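Local coordinates for putative gamma-glutamylcyclotransferase YkqA (Bacillus subtilis, PDB 2QIK), which probably acts as a gamma-glutamylcyclotransferase, an acyltransferase releasing 5-oxoproline from gamma-glutamyl substrates, at residues Ser3-Tyr8 with Lys92-Phe98; Asn28-Thr33 with Val83-Val89. One frame throughout, in Å; residues are numbered along the deposited sequence.

From the N terminus the chain first lays down strand 3-7, then strand 25-34, which turns a corner at Glu29 and Gln30, within the segment used in interaction 2. After strand 55-63 and helix 65-74 it returns as strand 79-87, so that 28-33 meets 83-89 and interaction 2 closes the inner loop. A tight turn leads directly into strand 90-98, which reaches back to the first strand and closes the longer, enclosing loop of interaction 1. Strands 79-87 and 90-98 are paired through backbone hydrogen bonds of Lys92 with Val85 and of Ala94 with Val83. Interaction 2 therefore joins inner strands of the antiparallel sheet, while interaction 1 brings its two outermost strands together.

Interaction 1 of 2, residues Ser3-Tyr8 with Lys92-Phe98; sequences SLLFVY and KIALIYF
Strands 3-7 and 92-98 meet at 58° between their N-to-C directions and share a single backbone bridge, Leu5 with Leu95. They are the outermost strands of the five-stranded antiparallel sheet in this AIG2-like fold, and their meeting curls the sheet toward a barrel. Leu95 supplies both polar groups of the bridge: its N donates to Leu4 O (2.9 Å), and its O accepts from Phe6 N (2.8 Å), nearly along the C=O axis. Farther on the strands diverge, and a water donates to Phe6 O and accepts from Tyr97 N.

Ala94 is small enough for the crossing backbone to pass close by, its CB 3.7 Å from Leu4 O and 3.8 Å from Phe6 N. Leu4 lays CB and CD1 against Ile93 O (both 3.6 Å). Ile96 CD1 reaches the Phe6 ring edge at CD1 (3.6 Å). Facing helix 65-74, Leu5 CD1 meets the edge of the Tyr97 ring, whose hydroxyl bonds to Asp72. Tyr8, substrate-binding by similarity, is long enough to span the diverging gap. With CG between the backbone N and carbonyl carbon (chi1 57°), its ring slants across toward the opposing strand, its edge facing Tyr97 O, to which Tyr8 OH donates at 2.7 Å.

Interaction 2 of 2, residues Asn28-Thr33 with Val83-Val89; sequences NEQART and VFVETDV
Backbone hydrogen bonds pair Arg32 with Glu86 in the antiparallel sheet of the AIG2-like domain: Arg32 N donates to Glu86 O (3.0 Å) and Glu86 N to Arg32 O (2.8 Å). Beyond this pair Thr33, whose short hydroxyl branch can reach the neighbouring backbone, adds a bond: OG1, anti to the backbone N (chi1 -162°), donates to Phe84 O at 2.7 Å from above the carbonyl plane. At the corner a water donates to Gln30 O and accepts from Asp88 N.

The salt bridge lies over the same pair, where two long, oppositely charged side chains can meet. Arg32, extended from CG to NE, brings NE and NH2 to Glu86 OE1, each at 2.9 Å. That oxygen lies in the guanidinium plane, but the two planar groups are 62° apart, and only NH2 meets its syn lone pair. NH1 bonds to Tyr57 OH, and Tyr55 adds a cation-pi contact, so the group has partners beyond Glu86.

Apolar packing is on the opposite face, where Ala31 CB rests on Val85 CG1 (3.7 Å); both touch Phe6, and their compactness suits this buried layer. The Asn28 amide crosses Thr87, OD1 standing 3.4 Å from Thr87 CB. Thr87 OG1 bonds to Gly90 O and closes an ST turn by accepting from Val89 N at 3.1 Å.

Interaction 1 of 2, residues Ser3-Tyr8 with Lys92-Phe98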
# COMPACT_ATOMS: atom_id res chain seq x y z
N SER A 3 -9.46 -4.87 -21.58
CA SER A 3 -9.60 -3.50 -21.11
C SER A 3 -8.96 -3.40 -19.72
O SER A 3 -9.25 -4.24 -18.85
CB SER A 3 -11.08 -3.15 -20.93
OG SER A 3 -11.80 -3.26 -22.15
N LEU A 4 -8.23 -2.33 -19.46
CA LEU A 4 -7.84 -2.02 -18.11
C LEU A 4 -9.05 -1.62 -17.30
O LEU A 4 -9.91 -0.88 -17.77
CB LEU A 4 -6.76 -0.96 -18.04
CG LEU A 4 -5.47 -1.32 -18.70
CD1 LEU A 4 -4.51 -0.10 -18.62
CD2 LEU A 4 -4.80 -2.52 -18.05
N LEU A 5 -9.10 -2.11 -16.07
CA LEU A 5 -10.21 -1.93 -15.15
C LEU A 5 -9.68 -1.54 -13.76
O LEU A 5 -8.83 -2.25 -13.22
CB LEU A 5 -11.00 -3.23 -15.03
CG LEU A 5 -12.10 -3.23 -13.96
CD1 LEU A 5 -13.23 -2.35 -14.31
CD2 LEU A 5 -12.59 -4.65 -13.74
N PHE A 6 -10.14 -0.40 -13.28
CA PHE A 6 -9.79 0.07 -11.93
C PHE A 6 -10.91 -0.28 -10.99
O PHE A 6 -12.07 0.08 -11.21
CB PHE A 6 -9.58 1.61 -11.97
CG PHE A 6 -9.32 2.25 -10.64
CD1 PHE A 6 -10.34 2.82 -9.92
CD2 PHE A 6 -8.06 2.28 -10.10
CE1 PHE A 6 -10.10 3.47 -8.70
CE2 PHE A 6 -7.83 2.91 -8.90
CZ PHE A 6 -8.82 3.50 -8.24
N VAL A 7 -10.56 -1.02 -9.92
CA VAL A 7 -11.52 -1.43 -8.93
C VAL A 7 -11.14 -0.86 -7.57
O VAL A 7 -9.99 -0.79 -7.19
CB VAL A 7 -11.73 -2.98 -8.77
CG1 VAL A 7 -12.41 -3.51 -10.07
CG2 VAL A 7 -10.37 -3.68 -8.44
N TYR A 8 -12.18 -0.48 -6.83
CA TYR A 8 -12.02 0.26 -5.57
C TYR A 8 -12.84 -0.29 -4.41
O TYR A 8 -12.68 0.16 -3.28
CB TYR A 8 -12.39 1.76 -5.78
CG TYR A 8 -13.79 1.95 -6.29
CD1 TYR A 8 -14.86 1.93 -5.41
CD2 TYR A 8 -14.06 2.13 -7.60
CE1 TYR A 8 -16.15 2.04 -5.84
CE2 TYR A 8 -15.35 2.25 -8.06
CZ TYR A 8 -16.40 2.21 -7.18
OH TYR A 8 -17.72 2.37 -7.58
N LYS A 92 -2.35 5.55 -16.50
CA LYS A 92 -3.05 4.55 -17.32
C LYS A 92 -4.49 4.98 -17.50
O LYS A 92 -5.07 5.52 -16.58
CB LYS A 92 -3.03 3.18 -16.58
CG LYS A 92 -1.65 2.64 -16.38
CD LYS A 92 -1.69 1.19 -15.97
CE LYS A 92 -0.24 0.61 -15.77
NZ LYS A 92 0.54 0.40 -17.03
N ILE A 93 -5.15 4.61 -18.57
CA ILE A 93 -6.58 4.85 -18.72
C ILE A 93 -7.29 3.52 -18.41
O ILE A 93 -6.97 2.48 -18.95
CB ILE A 93 -6.93 5.37 -20.12
CG1 ILE A 93 -6.28 6.72 -20.38
CG2 ILE A 93 -8.38 5.44 -20.32
CD1 ILE A 93 -6.41 7.27 -21.74
N ALA A 94 -8.30 3.57 -17.55
CA ALA A 94 -9.03 2.38 -17.12
C ALA A 94 -10.49 2.64 -16.96
O ALA A 94 -10.91 3.72 -16.63
CB ALA A 94 -8.41 1.85 -15.82
N LEU A 95 -11.29 1.57 -17.12
CA LEU A 95 -12.69 1.60 -16.82
C LEU A 95 -12.90 1.67 -15.32
O LEU A 95 -12.13 1.15 -14.52
CB LEU A 95 -13.31 0.29 -17.27
CG LEU A 95 -13.45 0.15 -18.76
CD1 LEU A 95 -13.81 -1.31 -19.14
CD2 LEU A 95 -14.56 1.11 -19.29
N ILE A 96 -14.03 2.25 -14.94
CA ILE A 96 -14.44 2.30 -13.51
C ILE A 96 -15.96 2.26 -13.49
O ILE A 96 -16.60 2.90 -14.33
CB ILE A 96 -13.89 3.53 -12.81
CG1 ILE A 96 -14.13 3.48 -11.30
CG2 ILE A 96 -14.41 4.81 -13.42
CD1 ILE A 96 -13.43 4.65 -10.53
N TYR A 97 -16.54 1.53 -12.53
CA TYR A 97 -17.97 1.45 -12.32
C TYR A 97 -18.37 2.41 -11.23
O TYR A 97 -17.69 2.55 -10.23
CB TYR A 97 -18.38 0.01 -11.95
CG TYR A 97 -18.34 -0.96 -13.12
CD1 TYR A 97 -19.49 -1.27 -13.81
CD2 TYR A 97 -17.16 -1.53 -13.54
CE1 TYR A 97 -19.46 -2.16 -14.91
CE2 TYR A 97 -17.12 -2.40 -14.64
CZ TYR A 97 -18.27 -2.67 -15.34
OH TYR A 97 -18.15 -3.56 -16.36
N PHE A 98 -19.56 2.98 -11.37
CA PHE A 98 -20.08 3.94 -10.36
C PHE A 98 -21.58 3.86 -10.31
O PHE A 98 -22.21 3.58 -11.30
CB PHE A 98 -19.60 5.40 -10.67
CG PHE A 98 -20.11 5.93 -11.99
CD1 PHE A 98 -21.29 6.71 -12.04
CD2 PHE A 98 -19.38 5.77 -13.18
CE1 PHE A 98 -21.73 7.26 -13.23
CE2 PHE A 98 -19.85 6.29 -14.37
CZ PHE A 98 -21.02 7.03 -14.40
O HOH W 1 -14.83 -0.17 -10.89

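Interaction 2 of 2, residues Asn28-Thr33 with Val83-Val89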
# COMPACT_ATOMS: atom_id res chain seq x y z
N ASN A 28 -1.65 -3.50 -11.49
CA ASN A 28 -1.17 -2.67 -10.40
C ASN A 28 -1.97 -2.91 -9.16
O ASN A 28 -3.17 -2.72 -9.12
CB ASN A 28 -1.28 -1.19 -10.76
CG ASN A 28 -0.44 -0.79 -11.93
OD1 ASN A 28 0.77 -0.45 -11.76
ND2 ASN A 28 -1.00 -0.82 -13.06
N GLU A 29 -1.26 -3.26 -8.09
CA GLU A 29 -1.84 -3.34 -6.78
C GLU A 29 -2.01 -1.98 -6.12
O GLU A 29 -2.87 -1.83 -5.22
CB GLU A 29 -0.93 -4.20 -5.82
CG GLU A 29 -0.73 -5.62 -6.31
CD GLU A 29 0.30 -6.40 -5.51
OE1 GLU A 29 0.63 -7.49 -5.92
OE2 GLU A 29 0.70 -5.97 -4.42
N GLN A 30 -1.21 -1.03 -6.55
CA GLN A 30 -1.21 0.30 -5.93
C GLN A 30 -1.61 1.28 -7.03
O GLN A 30 -0.95 1.43 -8.06
CB GLN A 30 0.15 0.68 -5.37
CG GLN A 30 0.71 -0.37 -4.38
CD GLN A 30 -0.21 -0.70 -3.23
OE1 GLN A 30 -1.05 0.09 -2.82
NE2 GLN A 30 -0.01 -1.93 -2.66
N ALA A 31 -2.74 1.94 -6.89
CA ALA A 31 -3.26 2.81 -7.94
C ALA A 31 -4.27 3.79 -7.35
O ALA A 31 -4.85 3.51 -6.29
CB ALA A 31 -3.93 2.00 -9.04
N ARG A 32 -4.48 4.90 -8.02
CA ARG A 32 -5.43 5.89 -7.54
C ARG A 32 -5.95 6.72 -8.70
O ARG A 32 -5.34 6.85 -9.74
CB ARG A 32 -4.82 6.82 -6.44
CG ARG A 32 -3.82 7.81 -6.95
CD ARG A 32 -3.19 8.59 -5.83
NE ARG A 32 -2.42 9.70 -6.31
CZ ARG A 32 -1.83 10.59 -5.55
NH1 ARG A 32 -1.90 10.50 -4.24
NH2 ARG A 32 -1.22 11.59 -6.11
N THR A 33 -7.08 7.35 -8.44
CA THR A 33 -7.65 8.35 -9.35
C THR A 33 -8.29 9.46 -8.55
O THR A 33 -8.86 9.23 -7.50
CB THR A 33 -8.61 7.70 -10.33
OG1 THR A 33 -8.85 8.52 -11.47
CG2 THR A 33 -9.91 7.25 -9.75
N VAL A 83 -11.30 6.59 -16.54
CA VAL A 83 -10.57 7.58 -15.81
C VAL A 83 -9.06 7.41 -16.05
O VAL A 83 -8.61 6.31 -16.42
CB VAL A 83 -10.83 7.53 -14.30
CG1 VAL A 83 -12.25 8.04 -13.93
CG2 VAL A 83 -10.65 6.16 -13.74
N PHE A 84 -8.32 8.46 -15.83
CA PHE A 84 -6.87 8.39 -15.74
C PHE A 84 -6.47 7.95 -14.35
O PHE A 84 -6.89 8.55 -13.37
CB PHE A 84 -6.23 9.74 -16.01
CG PHE A 84 -6.24 10.19 -17.43
CD1 PHE A 84 -5.38 9.69 -18.30
CD2 PHE A 84 -7.09 11.18 -17.83
CE1 PHE A 84 -5.40 10.15 -19.64
CE2 PHE A 84 -7.13 11.58 -19.16
CZ PHE A 84 -6.33 11.07 -20.05
N VAL A 85 -5.73 6.87 -14.31
CA VAL A 85 -5.28 6.23 -13.07
C VAL A 85 -3.75 6.43 -12.89
O VAL A 85 -2.97 6.08 -13.78
CB VAL A 85 -5.61 4.75 -13.10
CG1 VAL A 85 -5.09 4.05 -11.83
CG2 VAL A 85 -7.06 4.52 -13.22
N GLU A 86 -3.36 6.94 -11.73
CA GLU A 86 -1.96 7.12 -11.39
C GLU A 86 -1.45 5.82 -10.73
O GLU A 86 -2.10 5.27 -9.84
CB GLU A 86 -1.81 8.27 -10.39
CG GLU A 86 -2.18 9.68 -10.91
CD GLU A 86 -2.33 10.80 -9.89
OE1 GLU A 86 -1.70 10.71 -8.88
OE2 GLU A 86 -2.98 11.91 -10.20
N THR A 87 -0.33 5.34 -11.17
CA THR A 87 0.34 4.14 -10.65
C THR A 87 1.79 4.41 -10.42
O THR A 87 2.30 5.47 -10.81
CB THR A 87 0.20 2.94 -11.58
OG1 THR A 87 1.17 2.99 -12.66
CG2 THR A 87 -1.24 2.78 -12.15
N ASP A 88 2.50 3.47 -9.81
CA ASP A 88 3.93 3.69 -9.58
C ASP A 88 4.74 3.71 -10.88
O ASP A 88 5.92 4.10 -10.82
CB ASP A 88 4.48 2.64 -8.65
CG ASP A 88 4.06 2.81 -7.22
OD1 ASP A 88 3.27 3.72 -6.89
OD2 ASP A 88 4.48 1.98 -6.38
N VAL A 89 4.16 3.25 -12.00
CA VAL A 89 4.84 3.23 -13.26
C VAL A 89 4.11 3.96 -14.38
O VAL A 89 4.43 3.84 -15.60
CB VAL A 89 5.14 1.81 -13.66
CG1 VAL A 89 6.04 1.11 -12.68
CG2 VAL A 89 3.83 1.00 -13.90
O HOH W 2 1.48 0.86 -9.04